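Local coordinates for protein galactose-binding lectin (Arachis hypogaea, PDB 6VAW) that binds D-galactose and galactose-bearing glycomimetics as a calcium- and manganese-dependent homotetrameric legume lectin, at the interface of chains A and B and the interface of chains A and C. Numbering follows the deposited sequence. Chains: chain A/B/C, Galactose-binding lectin.

Contact 1: the interface of chains A and B. Residues chain A 64, 166-169; chain B 187-189.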
loop_
_atom_site.group_PDB
_atom_site.type_symbol
_atom_site.label_atom_id
_atom_site.label_comp_id
_atom_site.label_asym_id
_atom_site.label_seq_id
_atom_site.Cartn_x
_atom_site.Cartn_y
_atom_site.Cartn_z
ATOM N N SER A 64 -9.036 9.747 -11.470
ATOM C CA SER A 64 -9.694 8.452 -11.545
ATOM C C SER A 64 -9.686 7.943 -10.131
ATOM O O SER A 64 -8.840 8.387 -9.338
ATOM C CB SER A 64 -8.964 7.489 -12.489
ATOM O OG SER A 64 -9.243 7.785 -13.850
ATOM N N ILE A 166 -15.429 1.937 -9.758
ATOM C CA ILE A 166 -14.326 2.436 -10.591
ATOM C C ILE A 166 -14.810 3.682 -11.299
ATOM O O ILE A 166 -15.814 3.612 -12.021
ATOM C CB ILE A 166 -13.786 1.411 -11.629
ATOM C CG1 ILE A 166 -13.232 0.136 -10.988
ATOM C CG2 ILE A 166 -12.729 2.063 -12.557
ATOM C CD1 ILE A 166 -12.972 -0.979 -12.034
ATOM N N TYR A 167 -14.080 4.801 -11.133
ATOM C CA TYR A 167 -14.377 5.992 -11.931
ATOM C C TYR A 167 -13.217 6.202 -12.893
ATOM O O TYR A 167 -12.073 6.380 -12.461
ATOM C CB TYR A 167 -14.668 7.240 -11.090
ATOM C CG TYR A 167 -15.033 8.434 -11.944
ATOM C CD1 TYR A 167 -16.258 8.492 -12.611
ATOM C CD2 TYR A 167 -14.109 9.446 -12.193
ATOM C CE1 TYR A 167 -16.575 9.557 -13.455
ATOM C CE2 TYR A 167 -14.416 10.517 -13.029
ATOM C CZ TYR A 167 -15.656 10.575 -13.652
ATOM O OH TYR A 167 -15.994 11.645 -14.450
ATOM N N ASP A 168 -13.485 6.064 -14.190
ATOM C CA ASP A 168 -12.479 6.264 -15.234
ATOM C C ASP A 168 -12.600 7.707 -15.761
ATOM O O ASP A 168 -13.551 8.011 -16.477
ATOM C CB ASP A 168 -12.658 5.256 -16.378
ATOM C CG ASP A 168 -11.670 5.526 -17.502
ATOM O OD1 ASP A 168 -10.448 5.383 -17.273
ATOM O OD2 ASP A 168 -12.102 5.935 -18.569
ATOM N N SER A 169 -11.659 8.580 -15.423
ATOM C CA SER A 169 -11.761 10.003 -15.799
ATOM C C SER A 169 -11.840 10.263 -17.319
ATOM O O SER A 169 -12.669 11.086 -17.705
ATOM C CB SER A 169 -10.629 10.825 -15.190
ATOM O OG SER A 169 -9.356 10.453 -15.688
ATOM N N THR B 187 -6.466 3.848 -14.772
ATOM C CA THR B 187 -7.754 3.297 -15.219
ATOM C C THR B 187 -7.881 3.408 -16.724
ATOM O O THR B 187 -7.290 4.304 -17.346
ATOM C CB THR B 187 -8.978 3.957 -14.542
ATOM O OG1 THR B 187 -9.089 5.318 -14.967
ATOM C CG2 THR B 187 -8.962 3.854 -13.027
ATOM N N ILE B 188 -8.724 2.546 -17.289
ATOM C CA ILE B 188 -9.042 2.558 -18.715
ATOM C C ILE B 188 -10.396 1.886 -18.837
ATOM O O ILE B 188 -10.635 0.889 -18.168
ATOM C CB ILE B 188 -7.935 1.896 -19.620
ATOM C CG1 ILE B 188 -8.216 2.172 -21.133
ATOM C CG2 ILE B 188 -7.684 0.386 -19.323
ATOM C CD1 ILE B 188 -7.147 1.714 -22.076
ATOM N N ALA B 189 -11.271 2.439 -19.684
ATOM C CA ALA B 189 -12.588 1.879 -19.918
ATOM C C ALA B 189 -12.964 2.030 -21.388
ATOM O O ALA B 189 -12.549 2.987 -22.051
ATOM C CB ALA B 189 -13.611 2.533 -19.024
HETATM O O HOH W 1 -10.323 5.173 -20.521
#

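Contact 2: the interface of chains A and C. Residues chain A 12-16; chain C 2, 53, 231.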
loop_
_atom_site.group_PDB
_atom_site.type_symbol
_atom_site.label_atom_id
_atom_site.label_comp_id
_atom_site.label_asym_id
_atom_site.label_seq_id
_atom_site.Cartn_x
_atom_site.Cartn_y
_atom_site.Cartn_z
ATOM N N SER A 12 -13.547 3.995 14.604
ATOM C CA SER A 12 -13.536 4.400 16.005
ATOM C C SER A 12 -13.919 5.862 16.161
ATOM O O SER A 12 -13.604 6.683 15.295
ATOM C CB SER A 12 -12.161 4.157 16.617
ATOM O OG SER A 12 -11.141 4.801 15.868
ATOM N N GLU A 13 -14.591 6.194 17.280
ATOM C CA GLU A 13 -14.900 7.573 17.654
ATOM C C GLU A 13 -13.561 8.278 17.929
ATOM O O GLU A 13 -12.631 7.670 18.479
ATOM C CB GLU A 13 -15.805 7.611 18.912
ATOM C CG GLU A 13 -17.257 7.240 18.663
ATOM C CD GLU A 13 -18.129 7.094 19.900
ATOM O OE1 GLU A 13 -17.907 7.828 20.893
ATOM O OE2 GLU A 13 -19.068 6.265 19.859
ATOM N N GLY A 14 -13.450 9.536 17.544
ATOM C CA GLY A 14 -12.204 10.256 17.804
ATOM C C GLY A 14 -11.127 10.027 16.766
ATOM O O GLY A 14 -10.009 10.532 16.913
ATOM N N ASN A 15 -11.426 9.200 15.741
ATOM C CA ASN A 15 -10.498 8.992 14.633
ATOM C C ASN A 15 -10.568 10.283 13.832
ATOM O O ASN A 15 -11.647 10.582 13.302
ATOM C CB ASN A 15 -10.895 7.757 13.797
ATOM C CG ASN A 15 -9.912 7.349 12.721
ATOM O OD1 ASN A 15 -9.917 6.200 12.267
ATOM N ND2 ASN A 15 -9.085 8.273 12.234
ATOM N N PRO A 16 -9.497 11.109 13.817
ATOM C CA PRO A 16 -9.587 12.401 13.108
ATOM C C PRO A 16 -9.834 12.274 11.594
ATOM O O PRO A 16 -10.239 13.269 11.004
ATOM C CB PRO A 16 -8.230 13.075 13.380
ATOM C CG PRO A 16 -7.336 11.995 13.824
ATOM C CD PRO A 16 -8.171 10.926 14.448
ATOM N N GLU C 2 -5.972 1.809 14.537
ATOM C CA GLU C 2 -6.124 3.061 13.793
ATOM C C GLU C 2 -4.805 3.412 13.113
ATOM O O GLU C 2 -3.804 3.664 13.797
ATOM C CB GLU C 2 -6.550 4.167 14.766
ATOM C CG GLU C 2 -6.918 5.497 14.137
ATOM C CD GLU C 2 -7.505 6.427 15.183
ATOM O OE1 GLU C 2 -8.592 6.114 15.726
ATOM O OE2 GLU C 2 -6.836 7.429 15.524
ATOM N N ARG C 53 -3.590 11.043 15.487
ATOM C CA ARG C 53 -3.813 10.677 16.868
ATOM C C ARG C 53 -2.653 9.786 17.294
ATOM O O ARG C 53 -2.614 8.616 16.913
ATOM C CB ARG C 53 -5.185 9.987 16.990
ATOM C CG ARG C 53 -5.753 9.912 18.392
ATOM C CD ARG C 53 -7.136 9.276 18.246
ATOM N NE ARG C 53 -7.659 8.790 19.514
ATOM C CZ ARG C 53 -8.370 7.675 19.663
ATOM N NH1 ARG C 53 -8.647 6.907 18.609
ATOM N NH2 ARG C 53 -8.799 7.310 20.861
ATOM N N THR C 231 -6.233 0.345 19.311
ATOM C CA THR C 231 -7.505 0.818 19.853
ATOM C C THR C 231 -8.215 -0.257 20.665
ATOM O O THR C 231 -8.135 -1.442 20.314
ATOM C CB THR C 231 -8.448 1.287 18.712
ATOM O OG1 THR C 231 -8.530 0.290 17.692
ATOM C CG2 THR C 231 -8.013 2.601 18.095
#

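Contact 1: the interface of chains A and B
B:Thr187 reaches across to chain A with its hydroxyl, and two side chains of chain A close on that oxygen. OG1 of B:Thr187 donates to the carboxylate OD1 of A:Asp168 over 2.7 Å, and shares a hydrogen bond of equal length with the hydroxyl OG of A:Ser64; the direction of that second bond is not settled by the model. The carboxylate oxygen is met on its anti side, with the donor 17° out of the carboxylate plane. A:Asp168 and B:Thr187 run past each other in opposite senses, so the meeting is alongside and not end on. On the threonine, OG1 lies between the backbone N and the carbonyl carbon (chi1 67°), which leaves the methyl CG2 of B:Thr187 to pack 3.7 Å from CB of A:Ser64.

The serine hydroxyl is itself held from behind: the backbone N of A:Ser169 donates to A:Ser64 OG over 3.0 Å, nearly straight at 176° at the hydrogen. This second-shell bond probably helps to position the serine oxygen for the threonine. The other carboxylate oxygen works through solvent. Water 1 sits 2.7 Å from A:Asp168 OD2 and also bonds to the backbone N of B:Ala189, while the methyl CB of B:Ala189 lies against the carboxylate carbon. One carboxylate thus serves the partner strand twice, directly and through the water.

The patch belongs to a two-fold interface within the lectin tetramer and recurs with the chains exchanged. In the fold, A:Ser64 starts strand 64-74 and A:Asp168 ends strand 159-168; both face strand 185-191 of chain B.

Contact 2: the interface of chains A and C
C:Glu2 sends its CG away from the backbone N (chi1 -173°) and stays extended beyond it, which carries the carboxylate from the start of strand 2-8 into the bend formed by A:Ser12 to A:Pro16. A:Asn15 turns its amide likewise away from its own backbone N and lays it against the incoming glutamate. The two side chains pass in opposite directions with their flat ends stacked: amide and carboxylate planes are 19° apart, and CG of A:Asn15 stands 3.6 Å from CD of C:Glu2. This is a face-to-face stacking of two polar groups.

The carboxylate oxygen OE1 does the polar work. From chain A, the hydroxyl OG of A:Ser12 donates a weak hydrogen bond to C:Glu2 OE1 over 2.9 Å. From its own chain, C:Arg53 supplies a salt bridge, NH1 to OE1 of C:Glu2 at 3.0 Å. The glutamate oxygen lies at the edge of the guanidinium and in its plane, but the hydrogen bond is weak, bent to 129° at the hydrogen. The positive charge probably helps the carboxylate to keep its own charge in the interface, and the pairing may also help to hold it against the asparagine.

The aliphatic stem of C:Arg53 runs along the chain A bend. The ring of A:Pro16 meets this stem roughly at a right angle, and CD of A:Pro16 lies 4.0 Å from CB of C:Arg53. C:Thr231 adds a more distant flank near A:Ser12, burying a small surface. The patch is one part of a two-fold interface of the homotetramer, with its twin where the chains change roles. Further along the arginine, CD of C:Arg53 lies 3.4 Å from the backbone carbonyl O of A:Gly14.

Contact 1 and contact 2 lie about 31 Å apart, measured between the centres of their C-alpha atoms, and chain A contributes to both with separate residues. Contact 1 uses the ends of two strands of chain A against a strand of chain B, whereas contact 2 uses a loop of chain A against the N-terminal strand and other segments of chain C. No residue position is common to the two. Because the two surfaces are separate, one subunit can engage two neighbours at once, which fits the assembly of one chain into a homotetramer; the two-fold symmetry of each interface repeats every contact with the chains exchanged.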